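Local coordinates for Alr4995 protein (Nostoc sp., PDB 6LRF) that catalyses the hydrolysis of arginine to ornithine, ammonia and carbon dioxide, as an arginine dihydrolase, and the conversion of ornithine to proline, as an ornithine cyclodeaminase, at the interface of chains A and B and the interface of chains A and C. Sequence-based numbering; all coordinates share one arbitrary frame. Chains: chain A/B/C, Alr4995 protein.

Contact 1: the interface of chains A and B. Residues chain A 165, 184, 210, 214; chain B 475, 690, 694.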
loop_
_atom_site.group_PDB
_atom_site.type_symbol
_atom_site.label_atom_id
_atom_site.label_comp_id
_atom_site.label_asym_id
_atom_site.label_seq_id
_atom_site.Cartn_x
_atom_site.Cartn_y
_atom_site.Cartn_z
ATOM N N ARG A 165 33.364 -0.924 4.274
ATOM C CA ARG A 165 34.274 0.022 4.947
ATOM C C ARG A 165 35.371 -0.690 5.724
ATOM O O ARG A 165 36.460 -0.134 5.958
ATOM C CB ARG A 165 33.504 0.923 5.901
ATOM C CG ARG A 165 32.302 1.605 5.229
ATOM C CD ARG A 165 31.500 2.333 6.262
ATOM N NE ARG A 165 30.900 1.401 7.211
ATOM C CZ ARG A 165 30.339 1.766 8.355
ATOM N NH1 ARG A 165 30.313 3.048 8.685
ATOM N NH2 ARG A 165 29.810 0.854 9.162
ATOM N N TYR A 184 35.158 -5.441 16.169
ATOM C CA TYR A 184 33.862 -4.850 15.871
ATOM C C TYR A 184 32.937 -5.906 15.273
ATOM O O TYR A 184 33.032 -6.215 14.099
ATOM C CB TYR A 184 34.044 -3.684 14.908
ATOM C CG TYR A 184 32.779 -2.981 14.517
ATOM C CD1 TYR A 184 31.892 -2.522 15.493
ATOM C CD2 TYR A 184 32.479 -2.735 13.176
ATOM C CE1 TYR A 184 30.725 -1.864 15.155
ATOM C CE2 TYR A 184 31.302 -2.062 12.821
ATOM C CZ TYR A 184 30.435 -1.627 13.825
ATOM O OH TYR A 184 29.277 -0.950 13.519
ATOM N N GLU A 210 30.302 1.521 17.060
ATOM C CA GLU A 210 30.544 2.012 15.706
ATOM C C GLU A 210 31.384 3.286 15.670
ATOM O O GLU A 210 32.242 3.439 14.800
ATOM C CB GLU A 210 29.238 2.283 14.966
ATOM C CG GLU A 210 29.451 3.292 13.837
ATOM C CD GLU A 210 28.494 3.136 12.692
ATOM O OE1 GLU A 210 27.285 3.031 12.979
ATOM O OE2 GLU A 210 28.944 3.127 11.511
ATOM N N VAL A 214 34.694 3.432 13.237
ATOM C CA VAL A 214 34.964 4.309 12.089
ATOM C C VAL A 214 36.141 5.273 12.344
ATOM O O VAL A 214 36.550 6.008 11.448
ATOM C CB VAL A 214 33.704 5.116 11.664
ATOM C CG1 VAL A 214 32.546 4.175 11.401
ATOM C CG2 VAL A 214 33.324 6.154 12.716
ATOM N N GLU B 475 22.898 4.325 9.069
ATOM C CA GLU B 475 24.295 4.145 9.441
ATOM C C GLU B 475 25.247 4.511 8.296
ATOM O O GLU B 475 26.192 5.272 8.476
ATOM C CB GLU B 475 24.522 2.697 9.878
ATOM C CG GLU B 475 25.938 2.366 10.328
ATOM C CD GLU B 475 26.099 0.888 10.715
ATOM O OE1 GLU B 475 25.920 0.014 9.833
ATOM O OE2 GLU B 475 26.382 0.600 11.903
ATOM N N GLN B 690 22.174 9.532 14.538
ATOM C CA GLN B 690 23.388 8.801 14.182
ATOM C C GLN B 690 24.582 9.742 14.002
ATOM O O GLN B 690 25.692 9.440 14.450
ATOM C CB GLN B 690 23.161 7.976 12.911
ATOM C CG GLN B 690 24.381 7.185 12.444
ATOM C CD GLN B 690 24.665 5.954 13.279
ATOM O OE1 GLN B 690 23.995 5.696 14.271
ATOM N NE2 GLN B 690 25.664 5.183 12.872
ATOM N N LEU B 694 28.534 9.692 16.041
ATOM C CA LEU B 694 29.868 9.810 15.450
ATOM C C LEU B 694 30.586 11.023 16.009
ATOM O O LEU B 694 31.793 11.172 15.836
ATOM C CB LEU B 694 29.777 9.911 13.926
ATOM C CG LEU B 694 29.001 8.788 13.235
ATOM C CD1 LEU B 694 28.616 9.216 11.838
ATOM C CD2 LEU B 694 29.803 7.487 13.193
#
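A:Glu210 lies across the side chain of B:Glu475 and meets B:Gln690 with the same carboxylate, which makes it the polar centre of this patch. The patch is part of a two-fold symmetric interface between identical chains, has a twin with the chains exchanged, and probably helps hold chains A and B together. The amide nitrogen NE2 of B:Gln690 donates to OE1 of A:Glu210 at 2.7 Å. The bond is uneven: the acceptor lies almost in the amide plane, but the donor stands well above the carboxylate plane (59° out of it), and the angle at hydrogen is a bent 128°. OE1 of A:Glu210 also comes within 2.8 Å of OE2 of B:Glu475, their carboxylate planes nearly perpendicular at 87°. Two carboxylate oxygens so close would probably repel unless a proton is shared, and because B:Glu475 is poorly ordered the approach is best treated as doubtful.

One shell out, within chain A, NH1 of A:Arg165 forms a salt bridge with OE2 of A:Glu210 at 3.1 Å. OE2 sits in the guanidinium plane and is met nearly along its C-O axis by a fairly straight bond, so the arginine probably steadies OE2, while OE1 takes the bond from B:Gln690. The arginine would also be likely to offset some of the negative charge gathered here, its NH2 lying 4.0 Å from OE1 of B:Glu475 without direct contact. An alanine in place of A:Glu210 would probably leave B:Gln690 NE2 and the A:Arg165 guanidinium without their shared acceptor and set the arginine tip free to turn.

A:Glu210 begins helix 210-213, while B:Glu475 comes from within helix 467-486 and B:Gln690 from the last turn of helix 680-693, with CG anti to its backbone N before bending at chi2. Just beyond that helix, B:Leu694 adds a small apolar contact, its CD2 methyl lying 3.8 Å from CG2 of A:Val214.

Contact 2: the interface of chains A and C. Residues chain A 597, 613, 616-617, 620, 637-638, 641, 645; chain C 600-601.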
loop_
_atom_site.group_PDB
_atom_site.type_symbol
_atom_site.label_atom_id
_atom_site.label_comp_id
_atom_site.label_asym_id
_atom_site.label_seq_id
_atom_site.Cartn_x
_atom_site.Cartn_y
_atom_site.Cartn_z
ATOM N N ALA A 597 -0.516 -20.646 20.559
ATOM C CA ALA A 597 -1.668 -21.230 19.864
ATOM C C ALA A 597 -1.233 -21.766 18.520
ATOM O O ALA A 597 -0.563 -21.060 17.767
ATOM C CB ALA A 597 -2.785 -20.185 19.666
ATOM N N LEU A 613 -7.345 -26.060 19.521
ATOM C CA LEU A 613 -7.651 -24.629 19.564
ATOM C C LEU A 613 -8.786 -24.267 20.515
ATOM O O LEU A 613 -8.875 -23.122 20.959
ATOM C CB LEU A 613 -7.960 -24.115 18.163
ATOM C CG LEU A 613 -6.704 -24.037 17.287
ATOM C CD1 LEU A 613 -7.145 -23.765 15.888
ATOM C CD2 LEU A 613 -5.721 -22.955 17.753
ATOM N N ALA A 616 -6.685 -23.777 23.388
ATOM C CA ALA A 616 -5.878 -22.563 23.211
ATOM C C ALA A 616 -6.700 -21.297 23.494
ATOM O O ALA A 616 -6.203 -20.359 24.128
ATOM C CB ALA A 616 -5.288 -22.513 21.806
ATOM N N GLN A 617 -7.961 -21.291 23.046
ATOM C CA GLN A 617 -8.850 -20.146 23.244
ATOM C C GLN A 617 -9.125 -19.983 24.721
ATOM O O GLN A 617 -9.137 -18.867 25.230
ATOM C CB GLN A 617 -10.168 -20.313 22.474
ATOM C CG GLN A 617 -9.984 -20.213 20.967
ATOM C CD GLN A 617 -11.289 -20.005 20.221
ATOM O OE1 GLN A 617 -12.367 -20.215 20.761
ATOM N NE2 GLN A 617 -11.188 -19.583 18.969
ATOM N N TYR A 620 -5.852 -18.610 26.383
ATOM C CA TYR A 620 -5.824 -17.180 26.083
ATOM C C TYR A 620 -6.758 -16.421 27.017
ATOM O O TYR A 620 -6.337 -15.473 27.700
ATOM C CB TYR A 620 -6.235 -16.906 24.629
ATOM C CG TYR A 620 -5.103 -16.886 23.614
ATOM C CD1 TYR A 620 -4.059 -17.798 23.685
ATOM C CD2 TYR A 620 -5.112 -15.982 22.563
ATOM C CE1 TYR A 620 -3.033 -17.794 22.742
ATOM C CE2 TYR A 620 -4.095 -15.968 21.615
ATOM C CZ TYR A 620 -3.051 -16.876 21.715
ATOM O OH TYR A 620 -2.022 -16.864 20.774
ATOM N N LEU A 637 -3.940 -12.604 13.456
ATOM C CA LEU A 637 -5.109 -13.366 13.887
ATOM C C LEU A 637 -5.146 -13.537 15.393
ATOM O O LEU A 637 -6.214 -13.650 15.981
ATOM C CB LEU A 637 -5.137 -14.739 13.207
ATOM C CG LEU A 637 -5.778 -14.810 11.813
ATOM C CD1 LEU A 637 -7.150 -14.207 11.850
ATOM C CD2 LEU A 637 -4.936 -14.094 10.766
ATOM N N HIS A 638 -3.979 -13.573 16.024
ATOM C CA HIS A 638 -3.948 -13.648 17.480
ATOM C C HIS A 638 -4.478 -12.340 18.075
ATOM O O HIS A 638 -5.128 -12.352 19.117
ATOM C CB HIS A 638 -2.534 -13.958 17.978
ATOM C CG HIS A 638 -1.984 -15.243 17.439
ATOM N ND1 HIS A 638 -1.880 -16.388 18.200
ATOM C CD2 HIS A 638 -1.533 -15.570 16.203
ATOM C CE1 HIS A 638 -1.378 -17.362 17.460
ATOM N NE2 HIS A 638 -1.162 -16.893 16.243
ATOM N N GLY A 641 -8.350 -12.411 17.641
ATOM C CA GLY A 641 -8.847 -13.369 18.602
ATOM C C GLY A 641 -8.837 -12.795 19.998
ATOM O O GLY A 641 -9.763 -13.019 20.773
HETATM N N MSE A 645 -12.135 -11.528 22.713
HETATM C CA MSE A 645 -12.231 -12.027 24.092
HETATM C C MSE A 645 -12.221 -10.928 25.166
HETATM O O MSE A 645 -12.540 -11.176 26.327
HETATM C CB MSE A 645 -11.075 -12.993 24.392
HETATM C CG MSE A 645 -10.998 -14.174 23.457
HETATM SE SE MSE A 645 -9.418 -15.249 23.845
HETATM C CE MSE A 645 -9.302 -16.241 22.169
ATOM N N ILE C 600 -7.238 -19.580 16.040
ATOM C CA ILE C 600 -7.393 -18.980 17.370
ATOM C C ILE C 600 -8.506 -17.895 17.402
ATOM O O ILE C 600 -9.049 -17.571 18.463
ATOM C CB ILE C 600 -6.027 -18.390 17.848
ATOM C CG1 ILE C 600 -6.044 -18.041 19.345
ATOM C CG2 ILE C 600 -5.606 -17.218 16.973
ATOM C CD1 ILE C 600 -6.198 -19.240 20.240
ATOM N N ARG C 601 -8.874 -17.368 16.234
ATOM C CA ARG C 601 -9.901 -16.331 16.148
ATOM C C ARG C 601 -11.333 -16.840 15.866
ATOM O O ARG C 601 -12.263 -16.040 15.805
ATOM C CB ARG C 601 -9.530 -15.321 15.052
ATOM C CG ARG C 601 -9.871 -15.834 13.661
ATOM C CD ARG C 601 -10.401 -14.752 12.754
ATOM N NE ARG C 601 -11.579 -14.104 13.312
ATOM C CZ ARG C 601 -12.224 -13.116 12.709
ATOM N NH1 ARG C 601 -11.798 -12.683 11.523
ATOM N NH2 ARG C 601 -13.288 -12.569 13.289
#
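This is part of a two-fold symmetric interface between identical chains, a knob-in-pocket contact in which C:Ile600 plugs a hollow of chain A and probably helps hold the pair together in the four-chain assembly. The loop residue loses 166 Å² of surface to chain A, far more than any other residue of the patch. Strand 594-597 and helices 613-624 and 637-645 supply the walls.

With CG1 anti to the backbone N (chi1 -167°), the two branches of C:Ile600 part company. The longer one runs between A:Ala597 and A:Tyr620, and its terminal CD1 lies over the ring centre of A:Tyr620, 4.0 Å from the centroid, in a CH-pi contact. The same methyl is 3.6 Å from CB of A:Ala597 and 3.7 Å from CB of A:Ala616, both short side chains, which probably leave it room. The other branch, CG2, sits above the A:His638 ring, offset toward its rim, at 4.0 Å from ND1.

Within the pocket wall, OH of A:Tyr620 and ND1 of A:His638 share a hydrogen bond of 2.6 Å, which links the two rings that face the isoleucine and would probably help fix the turn of the imidazole.

The backbone of the plug is also bonded, with imperfect geometry. NE2 of A:Gln617 donates to the carbonyl O of C:Ile600 at 3.0 Å, but from above the carbonyl plane, with a C=O...N angle of 107°. Beside it, C:Arg601 packs with both backbone and side chain: its CA faces CA of A:Gly641 at 4.0 Å, and CD, in the aliphatic stem, rests 3.4 Å from CD1 of the poorly ordered A:Leu637.

About 43 Å separates the C-alpha centres of contact 1 and contact 2, and they have no residue or secondary-structure element in common. Chain A takes part in both, through different regions: in contact 1 it offers residues from the dihydrolase-related N-terminal sequence, in contact 2 residues of the C-terminal Rossmann-type region. The partner residues come from the later sequence: in chain B from helices 467-486 and 680-693 and just beyond, in chain C from the loop after strand 594-597. Both interfaces, two-fold symmetric, join one chain to two neighbours, consistent with the four-chain assembly, contact 1 mainly polar and contact 2 mainly apolar.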